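UTP--glucose-1-phosphate uridylyltransferase (Acinetobacter baumannii, PDB 6IKX) catalyses the transfer of a uridylyl group from UTP to alpha-D-glucose 1-phosphate, giving UDP-alpha-D-glucose and diphosphate. Local coordinates at residues A[1-9]-A[119-130]; A[165-176]-A[194-205]. The protein carries 1 engineered substitution. One frame throughout, in Å; residues are numbered along the deposited sequence.

Contact 1 (A[1-9]-A[119-130]); sequences MIKKAVLPV and VVGEDDFAVLLP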
# COMPACT_ATOMS: atom_id res chain seq x y z
N MET A 1 -20.77 -15.56 25.64
CA MET A 1 -21.45 -14.35 26.17
C MET A 1 -20.83 -13.09 25.53
O MET A 1 -21.47 -12.55 24.63
CB MET A 1 -21.32 -14.29 27.70
CG MET A 1 -22.37 -15.09 28.43
SD MET A 1 -23.95 -14.20 28.57
CE MET A 1 -24.35 -14.45 30.30
N ILE A 2 -19.63 -12.65 25.93
CA ILE A 2 -18.89 -11.54 25.23
C ILE A 2 -17.96 -12.16 24.18
O ILE A 2 -16.92 -12.75 24.58
CB ILE A 2 -18.10 -10.64 26.20
CG1 ILE A 2 -18.97 -10.04 27.31
CG2 ILE A 2 -17.33 -9.56 25.43
CD1 ILE A 2 -20.16 -9.20 26.86
N LYS A 3 -18.30 -12.01 22.89
CA LYS A 3 -17.58 -12.62 21.74
C LYS A 3 -16.91 -11.56 20.84
O LYS A 3 -16.09 -11.96 19.98
CB LYS A 3 -18.56 -13.46 20.91
CG LYS A 3 -19.27 -14.60 21.65
CD LYS A 3 -18.38 -15.76 22.07
CE LYS A 3 -17.91 -15.69 23.52
NZ LYS A 3 -17.89 -17.02 24.19
N LYS A 4 -17.29 -10.28 20.96
CA LYS A 4 -16.77 -9.15 20.14
C LYS A 4 -15.87 -8.18 20.93
O LYS A 4 -16.12 -7.93 22.10
CB LYS A 4 -17.95 -8.36 19.58
CG LYS A 4 -18.93 -9.22 18.85
CD LYS A 4 -19.98 -8.43 18.17
CE LYS A 4 -20.82 -9.33 17.30
NZ LYS A 4 -21.52 -8.52 16.30
N ALA A 5 -14.83 -7.66 20.29
CA ALA A 5 -13.92 -6.64 20.84
C ALA A 5 -13.61 -5.63 19.74
O ALA A 5 -13.26 -6.06 18.64
CB ALA A 5 -12.66 -7.28 21.39
N VAL A 6 -13.71 -4.36 20.07
CA VAL A 6 -13.33 -3.21 19.20
C VAL A 6 -11.89 -2.80 19.56
O VAL A 6 -11.66 -2.55 20.75
CB VAL A 6 -14.34 -2.08 19.37
CG1 VAL A 6 -13.87 -0.80 18.67
CG2 VAL A 6 -15.71 -2.53 18.87
N LEU A 7 -10.94 -2.90 18.62
CA LEU A 7 -9.56 -2.40 18.83
C LEU A 7 -9.44 -1.12 18.04
O LEU A 7 -9.44 -1.17 16.81
CB LEU A 7 -8.47 -3.35 18.35
CG LEU A 7 -8.49 -4.79 18.83
CD1 LEU A 7 -7.07 -5.29 19.09
CD2 LEU A 7 -9.40 -5.00 20.03
N PRO A 8 -9.47 0.06 18.67
CA PRO A 8 -9.47 1.32 17.91
C PRO A 8 -8.01 1.61 17.56
O PRO A 8 -7.31 1.87 18.47
CB PRO A 8 -10.06 2.35 18.89
CG PRO A 8 -10.51 1.53 20.07
CD PRO A 8 -9.58 0.32 20.10
N VAL A 9 -7.62 1.47 16.29
CA VAL A 9 -6.19 1.50 15.83
C VAL A 9 -6.03 2.51 14.67
O VAL A 9 -5.17 2.29 13.81
CB VAL A 9 -5.74 0.08 15.42
CG1 VAL A 9 -5.77 -0.91 16.58
CG2 VAL A 9 -6.56 -0.46 14.27
N VAL A 119 -21.18 -3.23 13.03
CA VAL A 119 -20.54 -4.54 13.29
C VAL A 119 -20.91 -4.97 14.70
O VAL A 119 -21.10 -6.16 14.89
CB VAL A 119 -19.03 -4.47 13.04
CG1 VAL A 119 -18.33 -5.81 13.21
CG2 VAL A 119 -18.77 -3.95 11.64
N VAL A 120 -21.02 -4.08 15.68
CA VAL A 120 -21.36 -4.53 17.08
C VAL A 120 -22.85 -4.95 17.18
O VAL A 120 -23.18 -5.89 17.99
CB VAL A 120 -21.03 -3.45 18.12
CG1 VAL A 120 -21.75 -3.71 19.45
CG2 VAL A 120 -19.52 -3.34 18.32
N GLY A 121 -23.74 -4.29 16.41
CA GLY A 121 -25.20 -4.53 16.45
C GLY A 121 -25.73 -4.50 17.88
O GLY A 121 -25.36 -3.59 18.61
N GLU A 122 -26.54 -5.48 18.28
CA GLU A 122 -27.21 -5.50 19.61
C GLU A 122 -26.30 -6.24 20.63
O GLU A 122 -26.71 -6.33 21.77
CB GLU A 122 -28.62 -6.12 19.51
CG GLU A 122 -29.66 -5.27 18.77
CD GLU A 122 -30.89 -6.03 18.29
N ASP A 123 -25.09 -6.68 20.26
CA ASP A 123 -24.17 -7.42 21.19
C ASP A 123 -23.51 -6.48 22.22
O ASP A 123 -23.33 -5.29 21.95
CB ASP A 123 -23.05 -8.16 20.47
CG ASP A 123 -23.47 -9.49 19.87
OD1 ASP A 123 -24.62 -9.56 19.41
OD2 ASP A 123 -22.65 -10.45 19.90
N ASP A 124 -23.15 -7.04 23.37
CA ASP A 124 -22.33 -6.42 24.42
C ASP A 124 -20.88 -6.70 24.02
O ASP A 124 -20.68 -7.65 23.27
CB ASP A 124 -22.78 -6.93 25.80
CG ASP A 124 -24.00 -6.20 26.37
OD1 ASP A 124 -24.74 -5.54 25.57
OD2 ASP A 124 -24.19 -6.24 27.62
N PHE A 125 -19.91 -5.86 24.33
CA PHE A 125 -18.60 -5.96 23.62
C PHE A 125 -17.46 -5.38 24.44
O PHE A 125 -17.67 -4.62 25.36
CB PHE A 125 -18.68 -5.30 22.26
CG PHE A 125 -18.94 -3.83 22.30
CD1 PHE A 125 -20.21 -3.34 22.56
CD2 PHE A 125 -17.92 -2.93 22.11
CE1 PHE A 125 -20.45 -1.97 22.60
CE2 PHE A 125 -18.16 -1.56 22.13
CZ PHE A 125 -19.42 -1.08 22.38
N ALA A 126 -16.25 -5.82 24.14
CA ALA A 126 -15.06 -5.31 24.84
C ALA A 126 -14.41 -4.22 23.96
O ALA A 126 -14.66 -4.21 22.76
CB ALA A 126 -14.17 -6.47 25.20
N VAL A 127 -13.66 -3.29 24.56
CA VAL A 127 -12.77 -2.32 23.86
C VAL A 127 -11.36 -2.53 24.40
O VAL A 127 -11.21 -2.61 25.63
CB VAL A 127 -13.22 -0.86 24.06
CG1 VAL A 127 -12.24 0.11 23.43
CG2 VAL A 127 -14.64 -0.61 23.56
N LEU A 128 -10.41 -2.80 23.50
CA LEU A 128 -8.96 -2.95 23.83
C LEU A 128 -8.27 -1.76 23.17
O LEU A 128 -8.36 -1.67 21.93
CB LEU A 128 -8.34 -4.24 23.28
CG LEU A 128 -8.85 -5.63 23.71
CD1 LEU A 128 -7.89 -6.29 24.71
CD2 LEU A 128 -10.27 -5.61 24.23
N LEU A 129 -7.70 -0.85 23.95
CA LEU A 129 -6.76 0.17 23.41
C LEU A 129 -5.41 -0.53 23.25
O LEU A 129 -4.77 -0.93 24.21
CB LEU A 129 -6.65 1.38 24.34
CG LEU A 129 -7.91 2.21 24.57
CD1 LEU A 129 -7.54 3.67 24.79
CD2 LEU A 129 -8.91 2.12 23.44
N PRO A 130 -4.94 -0.70 22.01
CA PRO A 130 -3.75 -1.51 21.72
C PRO A 130 -2.37 -0.86 21.96
O PRO A 130 -1.40 -1.53 21.88
CB PRO A 130 -3.92 -1.74 20.22
CG PRO A 130 -4.49 -0.40 19.76
CD PRO A 130 -5.53 -0.08 20.82
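Val6 overlaps Val120 and Phe125 through a single methyl, CG2. Val6 CG2 lies 3.9 Å from Val120 CG2, and the two valines cross at about a right angle. The same methyl reaches the ring of Phe125 obliquely near CD2. Val120 CG2 sits over one face of the Phe125 ring, near its margin. Lys4 runs extended beyond CG, across the side chain of Asp123 at about a right angle. Its CE passes 3.4 Å from Asp123 OD2. Its ammonium goes on to the end of the helix: Lys4 NZ bonds Val119 O at 2.8 Å, in the plane of that carbonyl. Asp123 OD2 stays 4.2 Å from Lys4 NZ, too far for a salt bridge, though the opposite charges probably attract.

The backbones pair as parallel strands. Ala126 N donates to Lys4 O at 2.9 Å, nearly straight at 173°. Val6 N then donates to Ala126 O, and Leu128 N to Val6 O. Leu7 and Leu128 run alongside each other in the same direction, with Leu7 CD2 3.5 Å from Leu128 CB. Farther on, Pro8 sets CG against Val127 CG1 and Leu129 CD2. Pro8 is a UTP-binding residue, so this end of the pair borders the nucleotide site of the GT-A fold.

Strand 4-8 is central here, with strand 50-55 parallel on its other edge. Strand 125-128 pairs in turn with antiparallel strand 209-212. Helix 142-153 packs on Ile2 and Asp124.

Contact 2 (A[165-176]-A[194-205]); sequences DHLVDQYGIVDV and KPPVGAAPSNLS
The hydroxyl of Ser202 joins Val174 to its own chain. Ser202 OG donates to Val174 O at 2.8 Å, in the carbonyl plane, and accepts from Leu204 N at 3.0 Å, which makes an ST turn. The torsion that sets OG between the backbone N and carbonyl carbon (chi1 79°) lets it serve both. Leu204 O is bonded by Val174 N at 3.0 Å, nearly along the C=O axis. Tyr171 O takes the N-H of Lys194 at 2.6 Å, but this short bond is bent to 138°. The hydroxyl of Ser205 is satisfied outside the pair, by Glu161 O.

Apolar groups fill in between. Ile173 CG1 meets Pro195 CG at 3.7 Å, the two side chains crossing at about a right angle. Val168 CG2 presses on Ala200 CB at 3.5 Å. Val174 CG2 lies against Leu204 CB.

Gly172 binds UDP-alpha-D-glucose, as do Glu193 and Val206 close by, so the contact borders the sugar-nucleotide site. Strand 172-175 pairs antiparallel with strand 190-193. It also meets strand 204-207, which is antiparallel to strand 156-162; Val160 of that strand touches Val174 and Leu204.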
# COMPACT_ATOMS: atom_id res chain seq x y z
N ASP A 165 0.76 7.80 44.39
CA ASP A 165 -0.03 9.01 44.79
C ASP A 165 0.48 10.27 44.07
O ASP A 165 -0.34 11.09 43.60
CB ASP A 165 0.07 9.25 46.30
CG ASP A 165 -0.74 8.27 47.12
OD1 ASP A 165 -1.94 8.09 46.84
OD2 ASP A 165 -0.15 7.68 48.04
N HIS A 166 1.80 10.42 44.01
CA HIS A 166 2.50 11.62 43.51
C HIS A 166 2.56 11.65 41.98
O HIS A 166 3.22 12.58 41.49
CB HIS A 166 3.91 11.67 44.10
CG HIS A 166 4.82 10.61 43.58
ND1 HIS A 166 5.30 10.62 42.28
CD2 HIS A 166 5.31 9.50 44.17
CE1 HIS A 166 6.07 9.57 42.09
NE2 HIS A 166 6.09 8.86 43.24
N LEU A 167 1.94 10.68 41.27
CA LEU A 167 1.91 10.54 39.78
C LEU A 167 0.46 10.42 39.26
O LEU A 167 0.29 9.94 38.14
CB LEU A 167 2.72 9.31 39.36
N VAL A 168 -0.55 10.85 40.03
CA VAL A 168 -1.99 10.64 39.66
C VAL A 168 -2.43 11.69 38.64
O VAL A 168 -3.51 11.50 38.04
CB VAL A 168 -2.93 10.65 40.88
CG1 VAL A 168 -2.56 9.57 41.89
CG2 VAL A 168 -3.01 12.01 41.54
N ASP A 169 -1.64 12.75 38.44
CA ASP A 169 -2.00 13.87 37.53
C ASP A 169 -1.58 13.49 36.10
O ASP A 169 -1.72 14.35 35.21
CB ASP A 169 -1.41 15.20 38.01
CG ASP A 169 0.10 15.23 38.16
OD1 ASP A 169 0.66 14.34 38.87
OD2 ASP A 169 0.71 16.15 37.59
N GLN A 170 -1.13 12.25 35.88
CA GLN A 170 -0.77 11.70 34.55
C GLN A 170 -1.92 10.88 33.96
O GLN A 170 -1.76 10.39 32.85
CB GLN A 170 0.40 10.72 34.64
CG GLN A 170 1.49 11.14 35.60
CD GLN A 170 2.37 12.17 34.96
OE1 GLN A 170 3.59 12.09 35.05
NE2 GLN A 170 1.76 13.11 34.26
N TYR A 171 -3.00 10.66 34.70
CA TYR A 171 -3.97 9.60 34.35
C TYR A 171 -5.39 10.15 34.36
O TYR A 171 -5.63 11.17 35.04
CB TYR A 171 -3.80 8.42 35.31
CG TYR A 171 -2.43 7.78 35.29
CD1 TYR A 171 -2.05 6.90 34.29
CD2 TYR A 171 -1.51 8.07 36.28
CE1 TYR A 171 -0.80 6.32 34.28
CE2 TYR A 171 -0.24 7.52 36.27
CZ TYR A 171 0.11 6.63 35.27
OH TYR A 171 1.37 6.08 35.28
N GLY A 172 -6.28 9.54 33.58
CA GLY A 172 -7.71 9.46 33.92
C GLY A 172 -7.84 8.66 35.20
O GLY A 172 -7.19 7.59 35.26
N ILE A 173 -8.54 9.17 36.22
CA ILE A 173 -8.66 8.54 37.58
C ILE A 173 -10.14 8.33 37.90
O ILE A 173 -10.92 9.29 37.74
CB ILE A 173 -7.98 9.43 38.64
CG1 ILE A 173 -6.46 9.47 38.45
CG2 ILE A 173 -8.37 8.97 40.04
CD1 ILE A 173 -5.68 8.45 39.29
N VAL A 174 -10.52 7.16 38.42
CA VAL A 174 -11.96 6.87 38.70
C VAL A 174 -12.33 7.39 40.10
O VAL A 174 -11.51 7.35 41.02
CB VAL A 174 -12.32 5.39 38.54
CG1 VAL A 174 -12.26 4.99 37.08
CG2 VAL A 174 -11.48 4.46 39.40
N ASP A 175 -13.55 7.87 40.19
CA ASP A 175 -14.33 8.15 41.42
C ASP A 175 -14.91 6.84 41.97
O ASP A 175 -15.92 6.36 41.44
CB ASP A 175 -15.42 9.16 41.04
CG ASP A 175 -16.08 9.84 42.22
OD1 ASP A 175 -15.43 9.91 43.25
OD2 ASP A 175 -17.25 10.30 42.06
N VAL A 176 -14.34 6.28 43.03
CA VAL A 176 -14.97 5.17 43.80
C VAL A 176 -15.00 5.54 45.29
O VAL A 176 -14.24 6.40 45.67
CB VAL A 176 -14.24 3.85 43.50
CG1 VAL A 176 -14.51 3.44 42.06
CG2 VAL A 176 -12.75 3.93 43.76
N LYS A 194 -6.59 13.61 34.72
CA LYS A 194 -5.34 14.22 35.26
C LYS A 194 -5.70 15.12 36.43
O LYS A 194 -5.56 16.33 36.37
CB LYS A 194 -4.61 15.00 34.15
CG LYS A 194 -5.21 14.83 32.76
CD LYS A 194 -4.20 15.00 31.66
CE LYS A 194 -3.26 13.82 31.58
NZ LYS A 194 -2.19 14.11 30.60
N PRO A 195 -6.20 14.56 37.55
CA PRO A 195 -6.53 15.39 38.70
C PRO A 195 -5.22 15.84 39.33
O PRO A 195 -4.21 15.12 39.25
CB PRO A 195 -7.36 14.43 39.57
CG PRO A 195 -6.77 13.07 39.28
CD PRO A 195 -6.38 13.12 37.81
N PRO A 196 -5.17 17.04 39.95
CA PRO A 196 -3.99 17.49 40.70
C PRO A 196 -3.57 16.58 41.86
O PRO A 196 -4.43 16.12 42.59
CB PRO A 196 -4.41 18.86 41.26
CG PRO A 196 -5.93 18.88 41.15
CD PRO A 196 -6.24 18.06 39.92
N VAL A 197 -2.26 16.39 42.04
CA VAL A 197 -1.65 15.44 43.01
C VAL A 197 -2.28 15.64 44.39
O VAL A 197 -2.44 14.65 45.11
CB VAL A 197 -0.12 15.56 43.05
CG1 VAL A 197 0.47 14.88 44.29
CG2 VAL A 197 0.51 15.02 41.77
N GLY A 198 -2.67 16.86 44.74
CA GLY A 198 -3.48 17.08 45.95
C GLY A 198 -4.83 16.34 45.92
O GLY A 198 -5.20 15.79 46.96
N ALA A 199 -5.57 16.36 44.79
CA ALA A 199 -7.06 16.32 44.78
C ALA A 199 -7.60 15.21 43.85
O ALA A 199 -8.57 15.49 43.10
CB ALA A 199 -7.59 17.68 44.39
N ALA A 200 -7.07 13.99 43.96
CA ALA A 200 -7.50 12.81 43.16
C ALA A 200 -8.55 12.01 43.93
O ALA A 200 -8.37 11.72 45.11
CB ALA A 200 -6.32 11.93 42.80
N PRO A 201 -9.69 11.66 43.29
CA PRO A 201 -10.74 10.88 43.95
C PRO A 201 -10.31 9.49 44.42
O PRO A 201 -11.00 8.97 45.25
CB PRO A 201 -11.83 10.66 42.90
CG PRO A 201 -11.36 11.37 41.63
CD PRO A 201 -10.06 12.09 41.94
N SER A 202 -9.22 8.96 43.85
CA SER A 202 -8.58 7.67 44.20
C SER A 202 -7.17 7.63 43.59
O SER A 202 -6.77 8.63 42.95
CB SER A 202 -9.41 6.51 43.71
OG SER A 202 -9.23 6.29 42.32
N ASN A 203 -6.45 6.51 43.73
CA ASN A 203 -5.17 6.27 43.02
C ASN A 203 -5.37 5.24 41.90
O ASN A 203 -4.37 4.61 41.47
CB ASN A 203 -4.08 5.83 44.00
CG ASN A 203 -4.35 4.43 44.52
OD1 ASN A 203 -5.48 3.95 44.45
ND2 ASN A 203 -3.32 3.78 45.02
N LEU A 204 -6.61 5.09 41.42
CA LEU A 204 -7.04 4.04 40.45
C LEU A 204 -7.13 4.65 39.03
O LEU A 204 -8.08 5.45 38.78
CB LEU A 204 -8.37 3.41 40.91
CG LEU A 204 -8.34 2.60 42.21
CD1 LEU A 204 -9.63 1.81 42.40
CD2 LEU A 204 -7.16 1.64 42.30
N SER A 205 -6.20 4.26 38.14
CA SER A 205 -6.04 4.84 36.77
C SER A 205 -6.80 3.99 35.74
O SER A 205 -6.76 2.78 35.86
CB SER A 205 -4.59 4.98 36.40
OG SER A 205 -4.04 3.76 35.93

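In the fold
Contact 1 lies in the core, and contact 2 is farther out and only partly buried. Their centres are 27 Å apart, with nearest atoms about 11 Å apart, so they do not touch. Both reach the same mixed sheet. Contact 1 joins two of its parallel strands with regular backbone bonds and mainly aliphatic packing. Contact 2 brings a small two-stranded sheet and a proline-rich loop to that sheet's strand 204-207. There a serine hydroxyl and scattered backbone bonds take over from regular pairing. They close one after the other along the chain. Each borders part of the ligand-binding site: Pro8, which binds UTP, in contact 1, and Gly172, which binds UDP-glucose, in contact 2.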